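Local atomic coordinates of disulfide oxidoreductase (Xylella fastidiosa, PDB entry 2REM), a protein that probably exchanges disulfide bonds in the periplasm as a DsbA-type oxidoreductase of the thioredoxin family. Residues L62-F67 against A77-D82; W71-R76 against Q107-D112; L149-V154 against T158-G163; G169-F172 against L176-T179. All coordinates share one frame; numbering follows the deposited sequence.

Interaction 1: L62-F67 against A77-D82; sequences LVPAVF and AYLAAD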
loop_
_atom_site.group_PDB
_atom_site.type_symbol
_atom_site.label_atom_id
_atom_site.label_comp_id
_atom_site.label_asym_id
_atom_site.label_seq_id
_atom_site.Cartn_x
_atom_site.Cartn_y
_atom_site.Cartn_z
ATOM N N LEU A 62 -3.268 -0.328 -2.865
ATOM C CA LEU A 62 -2.334 0.119 -1.840
ATOM C C LEU A 62 -2.968 -0.004 -0.491
ATOM O O LEU A 62 -4.134 0.396 -0.298
ATOM C CB LEU A 62 -1.929 1.588 -2.074
ATOM C CG LEU A 62 -1.244 1.879 -3.397
ATOM C CD1 LEU A 62 -0.873 3.337 -3.429
ATOM C CD2 LEU A 62 -0.009 1.001 -3.620
ATOM N N VAL A 63 -2.210 -0.541 0.459
ATOM C CA VAL A 63 -2.658 -0.606 1.836
ATOM C C VAL A 63 -1.539 -0.006 2.681
ATOM O O VAL A 63 -0.400 -0.512 2.705
ATOM C CB VAL A 63 -3.013 -2.060 2.303
ATOM C CG1 VAL A 63 -3.335 -2.123 3.834
ATOM C CG2 VAL A 63 -4.182 -2.611 1.492
ATOM N N PRO A 64 -1.860 1.082 3.393
ATOM C CA PRO A 64 -0.799 1.688 4.160
ATOM C C PRO A 64 -0.468 0.809 5.365
ATOM O O PRO A 64 -1.362 0.139 5.919
ATOM C CB PRO A 64 -1.391 3.043 4.570
ATOM C CG PRO A 64 -2.848 2.837 4.613
ATOM C CD PRO A 64 -3.161 1.759 3.566
ATOM N N ALA A 65 0.812 0.777 5.716
ATOM C CA ALA A 65 1.316 0.086 6.876
ATOM C C ALA A 65 0.971 0.843 8.158
ATOM O O ALA A 65 1.447 1.982 8.405
ATOM C CB ALA A 65 2.854 -0.132 6.760
ATOM N N VAL A 66 0.154 0.184 8.970
ATOM C CA VAL A 66 -0.222 0.688 10.276
ATOM C C VAL A 66 0.641 -0.055 11.262
ATOM O O VAL A 66 0.238 -1.091 11.823
ATOM C CB VAL A 66 -1.728 0.526 10.556
ATOM C CG1 VAL A 66 -2.051 1.023 11.951
ATOM C CG2 VAL A 66 -2.526 1.333 9.511
ATOM N N PHE A 67 1.861 0.456 11.428
ATOM C CA PHE A 67 2.894 -0.271 12.154
ATOM C C PHE A 67 3.164 0.412 13.497
ATOM O O PHE A 67 4.052 0.004 14.237
ATOM C CB PHE A 67 4.190 -0.326 11.324
ATOM C CG PHE A 67 4.176 -1.314 10.171
ATOM C CD1 PHE A 67 3.146 -2.242 10.002
ATOM C CD2 PHE A 67 5.243 -1.337 9.282
ATOM C CE1 PHE A 67 3.176 -3.152 8.949
ATOM C CE2 PHE A 67 5.291 -2.236 8.241
ATOM C CZ PHE A 67 4.240 -3.151 8.063
ATOM N N ALA A 77 -2.899 9.689 6.722
ATOM C CA ALA A 77 -2.742 10.645 5.635
ATOM C C ALA A 77 -3.151 9.999 4.308
ATOM O O ALA A 77 -3.946 10.544 3.574
ATOM C CB ALA A 77 -1.314 11.134 5.534
ATOM N N TYR A 78 -2.560 8.852 4.003
ATOM C CA TYR A 78 -2.909 8.151 2.777
ATOM C C TYR A 78 -4.405 7.915 2.669
ATOM O O TYR A 78 -5.010 8.189 1.644
ATOM C CB TYR A 78 -2.178 6.802 2.667
ATOM C CG TYR A 78 -2.688 6.064 1.452
ATOM C CD1 TYR A 78 -2.275 6.444 0.168
ATOM C CD2 TYR A 78 -3.617 5.012 1.589
ATOM C CE1 TYR A 78 -2.785 5.801 -0.968
ATOM C CE2 TYR A 78 -4.125 4.351 0.468
ATOM C CZ TYR A 78 -3.703 4.755 -0.797
ATOM O OH TYR A 78 -4.187 4.112 -1.900
ATOM N N LEU A 79 -4.989 7.354 3.724
ATOM C CA LEU A 79 -6.405 7.025 3.701
ATOM C C LEU A 79 -7.276 8.259 3.529
ATOM O O LEU A 79 -8.213 8.221 2.773
ATOM C CB LEU A 79 -6.818 6.233 4.955
ATOM C CG LEU A 79 -6.057 4.889 5.035
ATOM C CD1 LEU A 79 -6.222 4.305 6.407
ATOM C CD2 LEU A 79 -6.517 3.894 3.979
ATOM N N ALA A 80 -6.978 9.328 4.264
ATOM C CA ALA A 80 -7.726 10.581 4.109
ATOM C C ALA A 80 -7.597 11.079 2.658
ATOM O O ALA A 80 -8.575 11.455 2.040
ATOM C CB ALA A 80 -7.220 11.646 5.089
ATOM N N ALA A 81 -6.380 11.043 2.122
ATOM C CA ALA A 81 -6.145 11.453 0.729
ATOM C C ALA A 81 -6.986 10.621 -0.212
ATOM O O ALA A 81 -7.568 11.132 -1.161
ATOM C CB ALA A 81 -4.686 11.286 0.376
ATOM N N ASP A 82 -7.034 9.324 0.053
ATOM C CA ASP A 82 -7.793 8.415 -0.796
ATOM C C ASP A 82 -9.281 8.670 -0.719
ATOM O O ASP A 82 -9.948 8.730 -1.743
ATOM C CB ASP A 82 -7.483 6.944 -0.488
ATOM C CG ASP A 82 -7.931 6.022 -1.604
ATOM O OD1 ASP A 82 -7.883 6.433 -2.780
ATOM O OD2 ASP A 82 -8.322 4.894 -1.325
HETATM O O HOH W 1 -6.148 2.548 -1.710
#
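Tyr78 of helix 71-83 lies crosswise against Leu62 and Pro64 of strand 58-64. Both pairs of side chains meet at about a right angle. Leu62 works at the phenol end of the ring. Its CB is 3.4 Å from Tyr78 OH and 3.8 Å from Tyr78 CZ, and its CD1 branch also reaches the hydroxyl and CE1. Pro64 works nearer the root of the ring, where Pro64 CG and CD both lie against Tyr78 CD2; Pro64 CG to Tyr78 CD2 is 3.8 Å. Tyr78 swings its ring out from the helix with CG anti to the backbone N (chi1 174°), and this carries the hydroxyl past Pro64 to Leu62. Leu79 comes in at the outer edge of the proline ring, its CG 3.8 Å from Pro64 CG. Pro64 therefore sits against two consecutive residues of the helix.

One water ties the polar groups together. It lies in the plane of the Tyr78 ring, at its edge, 2.5 Å from Tyr78 OH. It donates to Leu62 O at 3.3 Å and to Asp82 OD2 at 3.2 Å. Strand carbonyl, phenol and helix carboxylate thus share one bridge beside an apolar contact.

The strand and helix segments run at 136° to each other, their axes 9.0 Å apart at closest approach. This joins an outermost strand of the thioredoxin-fold sheet to the helical part of the DsbA chain. Phe33 of the adjacent strand 27-33 meets the Tyr78 ring edge-to-face. On the helix 135-151 side, Leu79 touches Arg140 and Val63 packs on Ala144.

Interaction 2: W71-R76 against Q107-D112; sequences WDPFAR and QNVGPD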
loop_
_atom_site.group_PDB
_atom_site.type_symbol
_atom_site.label_atom_id
_atom_site.label_comp_id
_atom_site.label_asym_id
_atom_site.label_seq_id
_atom_site.Cartn_x
_atom_site.Cartn_y
_atom_site.Cartn_z
ATOM N N TRP A 71 4.559 5.597 11.535
ATOM C CA TRP A 71 3.843 5.050 10.391
ATOM C C TRP A 71 2.389 5.499 10.388
ATOM O O TRP A 71 1.809 5.709 9.333
ATOM C CB TRP A 71 3.876 3.520 10.449
ATOM C CG TRP A 71 5.263 2.934 10.394
ATOM C CD1 TRP A 71 6.165 2.803 11.421
ATOM C CD2 TRP A 71 5.899 2.413 9.229
ATOM N NE1 TRP A 71 7.320 2.186 10.961
ATOM C CE2 TRP A 71 7.178 1.949 9.615
ATOM C CE3 TRP A 71 5.495 2.260 7.894
ATOM C CZ2 TRP A 71 8.058 1.355 8.708
ATOM C CZ3 TRP A 71 6.364 1.666 7.006
ATOM C CH2 TRP A 71 7.631 1.227 7.412
ATOM N N ASP A 72 1.798 5.611 11.578
ATOM C CA ASP A 72 0.334 5.705 11.676
ATOM C C ASP A 72 -0.247 7.004 11.134
ATOM O O ASP A 72 -1.204 6.944 10.378
ATOM C CB ASP A 72 -0.160 5.411 13.094
ATOM C CG ASP A 72 -0.035 3.954 13.455
ATOM O OD1 ASP A 72 0.484 3.160 12.647
ATOM O OD2 ASP A 72 -0.475 3.597 14.558
ATOM N N PRO A 73 0.325 8.177 11.503
ATOM C CA PRO A 73 -0.135 9.412 10.880
ATOM C C PRO A 73 -0.095 9.358 9.362
ATOM O O PRO A 73 -1.015 9.860 8.688
ATOM C CB PRO A 73 0.857 10.465 11.403
ATOM C CG PRO A 73 1.286 9.958 12.708
ATOM C CD PRO A 73 1.356 8.449 12.535
ATOM N N PHE A 74 0.947 8.727 8.812
ATOM C CA PHE A 74 1.056 8.656 7.365
ATOM C C PHE A 74 0.133 7.640 6.739
ATOM O O PHE A 74 -0.283 7.794 5.582
ATOM C CB PHE A 74 2.505 8.438 6.950
ATOM C CG PHE A 74 3.317 9.645 7.131
ATOM C CD1 PHE A 74 3.224 10.682 6.203
ATOM C CD2 PHE A 74 4.117 9.807 8.262
ATOM C CE1 PHE A 74 3.963 11.860 6.361
ATOM C CE2 PHE A 74 4.857 10.983 8.424
ATOM C CZ PHE A 74 4.760 12.014 7.451
ATOM N N ALA A 75 -0.190 6.598 7.503
ATOM C CA ALA A 75 -1.222 5.675 7.053
ATOM C C ALA A 75 -2.531 6.445 6.963
ATOM O O ALA A 75 -3.292 6.311 6.017
ATOM C CB ALA A 75 -1.384 4.530 8.034
ATOM N N ARG A 76 -2.818 7.212 8.010
ATOM C CA ARG A 76 -4.035 7.977 8.062
ATOM C C ARG A 76 -4.055 9.067 6.973
ATOM O O ARG A 76 -5.101 9.318 6.370
ATOM C CB ARG A 76 -4.215 8.534 9.485
ATOM C CG ARG A 76 -5.634 8.711 9.895
ATOM C CD ARG A 76 -5.708 9.125 11.370
ATOM N NE ARG A 76 -5.461 8.015 12.282
ATOM C CZ ARG A 76 -6.351 7.098 12.652
ATOM N NH1 ARG A 76 -5.970 6.162 13.519
ATOM N NH2 ARG A 76 -7.621 7.114 12.178
ATOM N N GLN A 107 8.854 12.825 11.864
ATOM C CA GLN A 107 8.627 12.915 13.296
ATOM C C GLN A 107 7.589 13.969 13.613
ATOM O O GLN A 107 7.627 15.069 13.066
ATOM C CB GLN A 107 9.935 13.197 14.044
ATOM C CG GLN A 107 11.020 12.142 13.791
ATOM C CD GLN A 107 10.631 10.736 14.245
ATOM O OE1 GLN A 107 10.874 9.751 13.539
ATOM N NE2 GLN A 107 10.037 10.636 15.431
ATOM N N ASN A 108 6.636 13.581 14.460
ATOM C CA ASN A 108 5.629 14.471 15.035
ATOM C C ASN A 108 4.813 15.195 13.987
ATOM O O ASN A 108 4.311 16.290 14.239
ATOM C CB ASN A 108 6.252 15.488 15.993
ATOM C CG ASN A 108 6.974 14.834 17.162
ATOM O OD1 ASN A 108 6.536 13.805 17.707
ATOM N ND2 ASN A 108 8.097 15.424 17.544
ATOM N N VAL A 109 4.695 14.591 12.809
ATOM C CA VAL A 109 3.831 15.156 11.792
ATOM C C VAL A 109 2.399 15.140 12.311
ATOM O O VAL A 109 1.976 14.214 13.010
ATOM C CB VAL A 109 3.904 14.381 10.457
ATOM C CG1 VAL A 109 3.079 13.119 10.538
ATOM C CG2 VAL A 109 3.448 15.273 9.309
ATOM N N GLY A 110 1.656 16.181 11.976
ATOM C CA GLY A 110 0.274 16.255 12.377
ATOM C C GLY A 110 -0.633 16.717 11.256
ATOM O O GLY A 110 -0.166 17.063 10.159
ATOM N N PRO A 111 -1.939 16.763 11.546
ATOM C CA PRO A 111 -2.938 17.144 10.589
ATOM C C PRO A 111 -2.662 18.532 10.037
ATOM O O PRO A 111 -3.063 18.805 8.929
ATOM C CB PRO A 111 -4.253 17.127 11.404
ATOM C CG PRO A 111 -3.820 17.201 12.829
ATOM C CD PRO A 111 -2.524 16.469 12.870
ATOM N N ASP A 112 -1.968 19.410 10.759
ATOM C CA ASP A 112 -1.741 20.709 10.112
ATOM C C ASP A 112 -0.620 20.770 9.072
ATOM O O ASP A 112 -0.786 21.456 8.070
ATOM C CB ASP A 112 -1.859 21.939 11.035
ATOM C CG ASP A 112 -0.879 21.941 12.167
ATOM O OD1 ASP A 112 -1.348 22.018 13.336
ATOM O OD2 ASP A 112 0.342 21.898 11.891
#
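Val109 packs against Pro73 and Phe74 within the helical part that DsbA proteins add to the thioredoxin fold. Pro73 and Phe74 lie in the first turns of helix 71-83. Val109 belongs to the loop that leads into helix 111-119.

The contact across the two segments is apolar. Val109 CG1 is the main point of touch and is shared by both partners. It lies 3.6 Å from Pro73 CB and 3.5 Å from Phe74 CE2. The Phe74 ring is met obliquely, at its far end. Val109 CB is 3.9 Å from Phe74 CZ, and the second methyl, CG2, is 4.0 Å from that same CZ. The aromatic side chain leaves the helix with CG anti to its carbonyl carbon (chi1 -73°), and its outer end comes closer to the loop than its root does.

The polar bonds stay within each side of the contact. In the helix, Ala75 N bonds to Trp71 O at 2.9 Å and Arg76 N to Asp72 O. Asp72 OD1 also accepts from Gly68 N, just before the helix. Arg76 forms a salt bridge with Glu138 and a cation-pi contact with Phe141, both on helix 135-151. In the loop, Gly110 is the N-cap residue of helix 111-119, and its N-H is bonded to Glu113 OE1, a side chain in the first turn of that helix.

Interaction 3: L149-V154 against T158-G163; sequences LKVRPV and TIVVNG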
loop_
_atom_site.group_PDB
_atom_site.type_symbol
_atom_site.label_atom_id
_atom_site.label_comp_id
_atom_site.label_asym_id
_atom_site.label_seq_id
_atom_site.Cartn_x
_atom_site.Cartn_y
_atom_site.Cartn_z
ATOM N N LEU A 149 -2.026 -7.175 10.575
ATOM C CA LEU A 149 -2.002 -8.206 11.629
ATOM C C LEU A 149 -2.164 -9.626 11.080
ATOM O O LEU A 149 -1.537 -10.561 11.566
ATOM C CB LEU A 149 -3.051 -7.943 12.720
ATOM C CG LEU A 149 -2.701 -6.861 13.757
ATOM C CD1 LEU A 149 -3.873 -6.580 14.708
ATOM C CD2 LEU A 149 -1.470 -7.252 14.582
ATOM N N LYS A 150 -3.030 -9.776 10.086
ATOM C CA LYS A 150 -3.273 -11.046 9.402
ATOM C C LYS A 150 -2.082 -11.436 8.510
ATOM O O LYS A 150 -1.591 -12.577 8.552
ATOM C CB LYS A 150 -4.511 -10.874 8.517
ATOM C CG LYS A 150 -5.045 -12.146 7.889
ATOM C CD LYS A 150 -6.435 -12.408 8.454
ATOM C CE LYS A 150 -7.056 -13.673 7.899
ATOM N NZ LYS A 150 -7.825 -14.351 8.980
ATOM N N VAL A 151 -1.637 -10.484 7.701
ATOM C CA VAL A 151 -0.573 -10.720 6.732
ATOM C C VAL A 151 0.773 -10.975 7.410
ATOM O O VAL A 151 1.523 -11.881 7.010
ATOM C CB VAL A 151 -0.478 -9.566 5.723
ATOM C CG1 VAL A 151 0.845 -9.607 4.948
ATOM C CG2 VAL A 151 -1.667 -9.614 4.785
ATOM N N ARG A 152 1.052 -10.188 8.444
ATOM C CA ARG A 152 2.298 -10.275 9.239
ATOM C C ARG A 152 3.533 -9.972 8.393
ATOM O O ARG A 152 4.465 -10.785 8.294
ATOM C CB ARG A 152 2.429 -11.620 9.950
ATOM C CG ARG A 152 1.304 -11.912 10.927
ATOM C CD ARG A 152 1.566 -11.284 12.289
ATOM N NE ARG A 152 2.634 -12.026 12.954
ATOM C CZ ARG A 152 2.468 -13.149 13.652
ATOM N NH1 ARG A 152 3.530 -13.738 14.183
ATOM N NH2 ARG A 152 1.254 -13.682 13.855
ATOM N N PRO A 153 3.541 -8.786 7.784
ATOM C CA PRO A 153 4.674 -8.417 6.971
ATOM C C PRO A 153 5.846 -8.136 7.894
ATOM O O PRO A 153 5.642 -7.832 9.065
ATOM C CB PRO A 153 4.204 -7.119 6.297
ATOM C CG PRO A 153 3.264 -6.490 7.329
ATOM C CD PRO A 153 2.515 -7.717 7.833
ATOM N N VAL A 154 7.052 -8.302 7.378
ATOM C CA VAL A 154 8.252 -7.802 8.025
ATOM C C VAL A 154 8.716 -6.684 7.081
ATOM O O VAL A 154 9.352 -6.936 6.035
ATOM C CB VAL A 154 9.314 -8.920 8.188
ATOM C CG1 VAL A 154 10.678 -8.361 8.577
ATOM C CG2 VAL A 154 8.865 -9.916 9.229
ATOM N N THR A 158 5.679 -4.527 0.980
ATOM C CA THR A 158 5.337 -5.940 0.982
ATOM C C THR A 158 4.181 -6.150 0.028
ATOM O O THR A 158 3.134 -5.501 0.139
ATOM C CB THR A 158 4.961 -6.418 2.389
ATOM O OG1 THR A 158 6.136 -6.412 3.198
ATOM C CG2 THR A 158 4.405 -7.839 2.363
ATOM N N ILE A 159 4.391 -7.055 -0.910
ATOM C CA ILE A 159 3.366 -7.434 -1.863
ATOM C C ILE A 159 2.644 -8.692 -1.368
ATOM O O ILE A 159 3.294 -9.666 -0.933
ATOM C CB ILE A 159 3.956 -7.690 -3.263
ATOM C CG1 ILE A 159 4.671 -6.428 -3.790
ATOM C CG2 ILE A 159 2.840 -8.204 -4.208
ATOM C CD1 ILE A 159 3.747 -5.208 -3.957
ATOM N N VAL A 160 1.306 -8.641 -1.409
ATOM C CA VAL A 160 0.460 -9.745 -0.999
ATOM C C VAL A 160 -0.522 -10.060 -2.124
ATOM O O VAL A 160 -1.273 -9.177 -2.577
ATOM C CB VAL A 160 -0.335 -9.438 0.287
ATOM C CG1 VAL A 160 -1.085 -10.702 0.791
ATOM C CG2 VAL A 160 0.553 -8.849 1.391
ATOM N N VAL A 161 -0.521 -11.313 -2.562
ATOM C CA VAL A 161 -1.434 -11.759 -3.617
ATOM C C VAL A 161 -2.601 -12.507 -3.010
ATOM O O VAL A 161 -2.413 -13.504 -2.298
ATOM C CB VAL A 161 -0.727 -12.634 -4.677
ATOM C CG1 VAL A 161 -1.691 -13.001 -5.806
ATOM C CG2 VAL A 161 0.492 -11.874 -5.267
ATOM N N ASN A 162 -3.799 -12.002 -3.287
ATOM C CA ASN A 162 -5.056 -12.627 -2.843
ATOM C C ASN A 162 -5.136 -12.859 -1.341
ATOM O O ASN A 162 -5.874 -13.739 -0.880
ATOM C CB ASN A 162 -5.309 -13.932 -3.622
ATOM C CG ASN A 162 -5.901 -13.679 -4.989
ATOM O OD1 ASN A 162 -6.255 -12.542 -5.320
ATOM N ND2 ASN A 162 -5.997 -14.725 -5.799
ATOM N N GLY A 163 -4.376 -12.063 -0.590
ATOM C CA GLY A 163 -4.337 -12.181 0.874
ATOM C C GLY A 163 -3.694 -13.482 1.335
ATOM O O GLY A 163 -3.732 -13.822 2.513
HETATM O O HOH W 2 7.158 -8.694 4.724
#
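Val151 and Val160 reach toward each other tip to tip, with Val151 CG1 3.6 Å from Val160 CG2. The other methyl of Val151, CG2, stays a little farther off, at 4.1 Å from Val160 CG2. Val151 puts CG1 anti to the backbone N (chi1 165°), and that methyl makes the closer approach to the strand. A second contact lies nearer the turn. Pro153 CB rests on Thr158, 3.7 Å from OG1 and 4.0 Å from CG2, so it touches both branches of the threonine.

A water bridges Val154 and Thr158. It donates to Thr158 OG1 at 2.9 Å and accepts from Val154 N at 2.7 Å. Thr158 OG1 is also hydrogen-bonded to Gly155 O, within the turn between the two segments. The hydroxyl therefore has two partners, Gly155 O directly and Val154 N through the water.

The helix end precedes the turn. Helix 135-151 ends at Val151, and Arg152 follows with positive phi (63°), which turns the chain from the helix toward Pro153.

The contact lays the end of helix 135-151 on strand 158-161 of the central sheet of the thioredoxin fold. That strand bonds through its backbone to strand 27-33 on one side and to strand 165-167 on the other. Met166 of strand 165-167 touches both Val151 and Thr158. The opposite-facing residues Ile159 and Val161 pack on helix 172-190.

Interaction 4: G169-F172 against L176-T179; sequences GHDF and LRIT
The contact forms the N-terminal turn of helix 172-190, with Asp171 at its N-cap. Phe172 and Leu176 are joined by the helical bond of this turn: Leu176 N donates to Phe172 O at 3.0 Å, with an angle of 151° at the hydrogen. The donor is tilted 22° from the carbonyl plane. Leu176 CG is also close to this oxygen, 3.5 Å from Phe172 O.

Asp171 caps the helix through OD2, which accepts from the backbone N of Asp174. Its other oxygen, OD1, takes a bond from His170 ND1 at 3.3 Å. The imidazole meets that oxygen in its own ring plane, whereas the oxygen is approached from above the carboxylate plane. Asp174 in turn accepts from His170 N through OD1, so the side chains of Asp171 and Asp174 each accept a backbone N-H, from Asp174 and His170 respectively.

Farther along, Ile178 CD1 reaches back to the loop and touches Gly169 CA at 3.7 Å. The Phe172 ring leads away from this turn and stacks on Phe43 of helix 38-52.

Arg177 comes near the cap without bonding to it. Its NH2 is 4.3 Å from Asp171 OD2, and the oxygen lies well out of the guanidinium plane. The attraction is one of charge alone. A carboxylate at the N-terminus of a helix, with an imidazole and a guanidinium nearby, would be expected to favour its ionised form.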
loop_
_atom_site.group_PDB
_atom_site.type_symbol
_atom_site.label_atom_id
_atom_site.label_comp_id
_atom_site.label_asym_id
_atom_site.label_seq_id
_atom_site.Cartn_x
_atom_site.Cartn_y
_atom_site.Cartn_z
ATOM N N GLY A 169 10.787 -10.941 -1.655
ATOM C CA GLY A 169 11.773 -10.752 -2.708
ATOM C C GLY A 169 13.053 -10.089 -2.219
ATOM O O GLY A 169 13.071 -9.435 -1.170
ATOM N N HIS A 170 14.106 -10.230 -3.014
ATOM C CA HIS A 170 15.454 -9.783 -2.668
ATOM C C HIS A 170 15.664 -8.330 -3.099
ATOM O O HIS A 170 16.526 -7.628 -2.561
ATOM C CB HIS A 170 16.458 -10.732 -3.354
ATOM C CG HIS A 170 17.902 -10.355 -3.189
ATOM N ND1 HIS A 170 18.543 -9.471 -4.036
ATOM C CD2 HIS A 170 18.846 -10.792 -2.319
ATOM C CE1 HIS A 170 19.810 -9.357 -3.672
ATOM N NE2 HIS A 170 20.022 -10.152 -2.638
ATOM N N ASP A 171 14.885 -7.904 -4.091
ATOM C CA ASP A 171 14.993 -6.581 -4.683
ATOM C C ASP A 171 13.689 -6.290 -5.399
ATOM O O ASP A 171 12.836 -7.183 -5.526
ATOM C CB ASP A 171 16.220 -6.438 -5.614
ATOM C CG ASP A 171 16.274 -7.495 -6.717
ATOM O OD1 ASP A 171 17.294 -8.201 -6.797
ATOM O OD2 ASP A 171 15.334 -7.612 -7.521
ATOM N N PHE A 172 13.528 -5.050 -5.861
ATOM C CA PHE A 172 12.253 -4.629 -6.471
ATOM C C PHE A 172 11.868 -5.483 -7.668
ATOM O O PHE A 172 10.720 -5.910 -7.767
ATOM C CB PHE A 172 12.308 -3.174 -6.881
ATOM C CG PHE A 172 12.454 -2.227 -5.722
ATOM C CD1 PHE A 172 13.053 -0.982 -5.904
ATOM C CD2 PHE A 172 12.040 -2.606 -4.451
ATOM C CE1 PHE A 172 13.201 -0.111 -4.841
ATOM C CE2 PHE A 172 12.184 -1.736 -3.364
ATOM C CZ PHE A 172 12.779 -0.494 -3.564
ATOM N N LEU A 176 8.690 -8.108 -8.099
ATOM C CA LEU A 176 7.691 -8.024 -9.166
ATOM C C LEU A 176 7.621 -9.315 -9.982
ATOM O O LEU A 176 6.531 -9.732 -10.378
ATOM C CB LEU A 176 7.935 -6.803 -10.050
ATOM C CG LEU A 176 7.588 -5.463 -9.351
ATOM C CD1 LEU A 176 7.713 -4.284 -10.317
ATOM C CD2 LEU A 176 6.205 -5.473 -8.692
ATOM N N ARG A 177 8.771 -9.955 -10.184
ATOM C CA ARG A 177 8.838 -11.234 -10.885
ATOM C C ARG A 177 8.107 -12.304 -10.083
ATOM O O ARG A 177 7.392 -13.121 -10.642
ATOM C CB ARG A 177 10.279 -11.675 -11.106
ATOM C CG ARG A 177 11.026 -10.901 -12.203
ATOM C CD ARG A 177 12.414 -11.517 -12.415
ATOM N NE ARG A 177 13.471 -10.508 -12.326
ATOM C CZ ARG A 177 14.372 -10.444 -11.344
ATOM N NH1 ARG A 177 14.370 -11.350 -10.371
ATOM N NH2 ARG A 177 15.298 -9.491 -11.342
ATOM N N ILE A 178 8.279 -12.292 -8.767
ATOM C CA ILE A 178 7.632 -13.302 -7.922
ATOM C C ILE A 178 6.134 -13.021 -7.925
ATOM O O ILE A 178 5.314 -13.948 -7.954
ATOM C CB ILE A 178 8.187 -13.274 -6.469
ATOM C CG1 ILE A 178 9.666 -13.674 -6.428
ATOM C CG2 ILE A 178 7.325 -14.131 -5.496
ATOM C CD1 ILE A 178 10.353 -13.129 -5.167
ATOM N N THR A 179 5.782 -11.741 -7.890
ATOM C CA THR A 179 4.385 -11.335 -7.935
ATOM C C THR A 179 3.754 -11.828 -9.238
ATOM O O THR A 179 2.658 -12.396 -9.218
ATOM C CB THR A 179 4.234 -9.812 -7.827
ATOM O OG1 THR A 179 4.847 -9.372 -6.623
ATOM C CG2 THR A 179 2.762 -9.408 -7.818
#

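In the fold
Along the chain, interactions 1 and 2 cross: their segments alternate, and both use helix 71-83. They touch, with centres about 10 Å apart. Interaction 3 and then interaction 4 follow in series. Interactions 1 and 3 reach the same mixed sheet, through strands 58-64 and 158-161, and meet where Phe67 packs on Pro153. Interactions 3 and 4 touch through Ile159 and Thr179, with centres about 14 Å apart. Interactions 2 and 4 lie farthest apart, about 29 Å between centres, on opposite sides of the chain's centre. Interaction 1 joins the helical part to the sheet, interaction 2 lies within that part, and interactions 3 and 4 lie on the sheet side, out to helix 172-190.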